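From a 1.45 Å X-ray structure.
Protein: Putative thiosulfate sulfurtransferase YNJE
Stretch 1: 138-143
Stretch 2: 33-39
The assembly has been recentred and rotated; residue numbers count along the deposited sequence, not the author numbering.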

# COMPACT_ATOMS: atom_id res chain seq x y z
N LYS A 138 -13.66 -19.34 -9.89
CA LYS A 138 -14.25 -18.47 -10.88
C LYS A 138 -13.16 -17.79 -11.70
O LYS A 138 -12.01 -17.66 -11.25
CB LYS A 138 -15.11 -17.38 -10.22
CG LYS A 138 -16.32 -17.91 -9.50
CD LYS A 138 -17.25 -16.76 -9.09
CE LYS A 138 -18.27 -17.20 -8.05
NZ LYS A 138 -18.91 -18.49 -8.39
N GLU A 139 -13.54 -17.35 -12.89
CA GLU A 139 -12.69 -16.48 -13.70
C GLU A 139 -12.64 -15.10 -13.06
O GLU A 139 -13.67 -14.53 -12.75
CB GLU A 139 -13.22 -16.34 -15.13
CG GLU A 139 -12.26 -15.65 -16.07
CD GLU A 139 -12.79 -15.50 -17.49
OE1 GLU A 139 -13.76 -16.18 -17.87
OE2 GLU A 139 -12.20 -14.70 -18.24
N VAL A 140 -11.42 -14.59 -12.87
CA VAL A 140 -11.19 -13.25 -12.33
C VAL A 140 -10.22 -12.51 -13.20
O VAL A 140 -9.41 -13.10 -13.92
CB VAL A 140 -10.64 -13.32 -10.88
CG1 VAL A 140 -11.59 -14.07 -9.94
CG2 VAL A 140 -9.25 -13.95 -10.87
N THR A 141 -10.28 -11.18 -13.10
CA THR A 141 -9.32 -10.31 -13.74
C THR A 141 -7.92 -10.59 -13.20
O THR A 141 -7.77 -10.83 -12.00
CB THR A 141 -9.66 -8.83 -13.45
OG1 THR A 141 -10.98 -8.55 -13.92
CG2 THR A 141 -8.70 -7.86 -14.07
N ALA A 142 -6.93 -10.54 -14.08
CA ALA A 142 -5.52 -10.68 -13.67
C ALA A 142 -5.31 -11.92 -12.82
O ALA A 142 -4.68 -11.91 -11.77
CB ALA A 142 -5.07 -9.42 -12.94
N LYS A 143 -5.84 -13.04 -13.31
CA LYS A 143 -5.71 -14.33 -12.65
C LYS A 143 -4.24 -14.76 -12.59
O LYS A 143 -3.47 -14.49 -13.52
CB LYS A 143 -6.52 -15.39 -13.43
CG LYS A 143 -6.62 -16.73 -12.74
CD LYS A 143 -7.14 -17.82 -13.66
CE LYS A 143 -7.40 -19.10 -12.85
NZ LYS A 143 -8.09 -20.17 -13.63
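Stretch 2 (33-39) GWPQTLN

Neither stretch forms a regular helix or strand. The residues that touch are at least 101 positions apart in one chain. Stretch 1 is mostly extended, with phi/psi near -71/129 at Glu-139, -131/158 at Val-140 and -61/141 at Thr-141. Ala-142 breaks this run with positive phi (52/49), and Lys-143 returns to extended angles.

Stretch 2 begins just after a helix. Gly-33 is the first residue to leave helical angles, and its positive phi (139/-14) belongs to a Schellman motif. At these angles a CB would be jammed against the carbonyl O of the preceding residue, which calls for glycine. Trp-34 and Pro-35 are extended, Gln-36 turns (-77/-21), Thr-37 and Leu-38 are extended again, and Asn-39 has positive phi (62/15).

The backbones do not pair. The nearest CA atoms are those of Thr-141 and Leu-38, 6.2 Å apart, and no direct hydrogen bond crosses between the stretches. The contacts run in reverse order along the two stretches, which lie obliquely to each other: Trp-34 lies by Thr-141 and Ala-142, and Leu-38 reaches Glu-139, Val-140 and Thr-141. The contact is small, burying 310 Å² over both sides.

Thr-141 is its centre. Its CB points toward stretch 2, and it touches three residues there. OG1 of Thr-141 lies 3.8 Å from CG of Pro-35. The carbonyl O of Thr-141 approaches CZ3 of Trp-34 at 3.6 Å, at the ring edge and near the ring plane. N of Thr-141 is 3.6 Å from CD2 of Leu-38.

Trp-34 takes chi1 m, and the end of its side chain comes nearer to stretch 1. CB of Ala-142 adds an apolar contact to CZ3 of Trp-34 at 4.3 Å.

Leu-38, with chi1 m and chi2 t, has the largest covered area of stretch 2. CD2 of Leu-38 lies 3.7 Å from the carbonyl C of Val-140, and also 3.9 Å from the backbone O of Glu-139. CD1 of Leu-38 meets CD of Glu-139 at 3.8 Å. The CA-to-CB bond of Val-140 points away, and its closest atom to Leu-38 is the backbone C.

Two waters supply the polar links. Water 1 is 3.0 Å from OG1 of Thr-141 and donates a weak hydrogen bond to O of Pro-35 at 3.4 Å. Water 2 accepts from N of Asn-39 at 2.9 Å and is hydrogen-bonded to OG1 of Thr-141 at 2.7 Å. One hydroxyl thus joins both bridges.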

# COMPACT_ATOMS: atom_id res chain seq x y z
N GLY A 33 -8.34 0.53 -10.44
CA GLY A 33 -8.29 -0.16 -11.73
C GLY A 33 -8.99 -1.50 -11.80
O GLY A 33 -9.23 -1.98 -12.91
N TRP A 34 -9.36 -2.12 -10.70
CA TRP A 34 -10.08 -3.39 -10.78
C TRP A 34 -11.41 -3.14 -11.48
O TRP A 34 -12.18 -2.29 -11.10
CB TRP A 34 -10.34 -3.98 -9.42
CG TRP A 34 -9.11 -4.52 -8.80
CD1 TRP A 34 -8.35 -3.92 -7.82
CD2 TRP A 34 -8.44 -5.75 -9.12
NE1 TRP A 34 -7.29 -4.68 -7.54
CE2 TRP A 34 -7.33 -5.84 -8.27
CE3 TRP A 34 -8.70 -6.80 -10.00
CZ2 TRP A 34 -6.44 -6.92 -8.30
CZ3 TRP A 34 -7.83 -7.85 -10.04
CH2 TRP A 34 -6.74 -7.94 -9.17
N PRO A 35 -11.70 -3.92 -12.54
CA PRO A 35 -13.02 -3.77 -13.14
C PRO A 35 -14.14 -4.31 -12.24
O PRO A 35 -13.94 -5.26 -11.49
CB PRO A 35 -12.90 -4.56 -14.45
CG PRO A 35 -11.47 -4.88 -14.63
CD PRO A 35 -10.82 -4.82 -13.30
N GLN A 36 -15.33 -3.75 -12.37
CA GLN A 36 -16.47 -4.21 -11.59
C GLN A 36 -17.05 -5.52 -12.15
O GLN A 36 -17.78 -6.20 -11.45
CB GLN A 36 -17.53 -3.12 -11.51
CG GLN A 36 -17.01 -1.85 -10.78
CD GLN A 36 -18.06 -0.80 -10.59
OE1 GLN A 36 -18.07 0.22 -11.28
NE2 GLN A 36 -18.93 -1.01 -9.60
N THR A 37 -16.75 -5.81 -13.42
CA THR A 37 -17.16 -7.07 -14.09
C THR A 37 -16.00 -7.43 -15.01
O THR A 37 -15.19 -6.58 -15.38
CB THR A 37 -18.39 -6.87 -14.98
OG1 THR A 37 -18.14 -5.83 -15.92
CG2 THR A 37 -19.62 -6.52 -14.13
N LEU A 38 -15.92 -8.69 -15.42
CA LEU A 38 -14.84 -9.12 -16.31
C LEU A 38 -14.80 -8.30 -17.59
O LEU A 38 -15.84 -8.10 -18.23
CB LEU A 38 -15.04 -10.60 -16.65
CG LEU A 38 -14.71 -11.58 -15.58
CD1 LEU A 38 -15.18 -12.98 -15.96
CD2 LEU A 38 -13.21 -11.57 -15.22
N ASN A 39 -13.60 -7.82 -17.95
CA ASN A 39 -13.33 -7.01 -19.11
C ASN A 39 -14.06 -5.66 -19.12
O ASN A 39 -14.13 -4.99 -20.16
CB ASN A 39 -13.60 -7.78 -20.42
CG ASN A 39 -12.74 -9.02 -20.56
OD1 ASN A 39 -13.27 -10.14 -20.68
ND2 ASN A 39 -11.43 -8.84 -20.54
O HOH W 1 -13.78 -8.40 -12.79
O HOH W 2 -11.12 -8.34 -16.63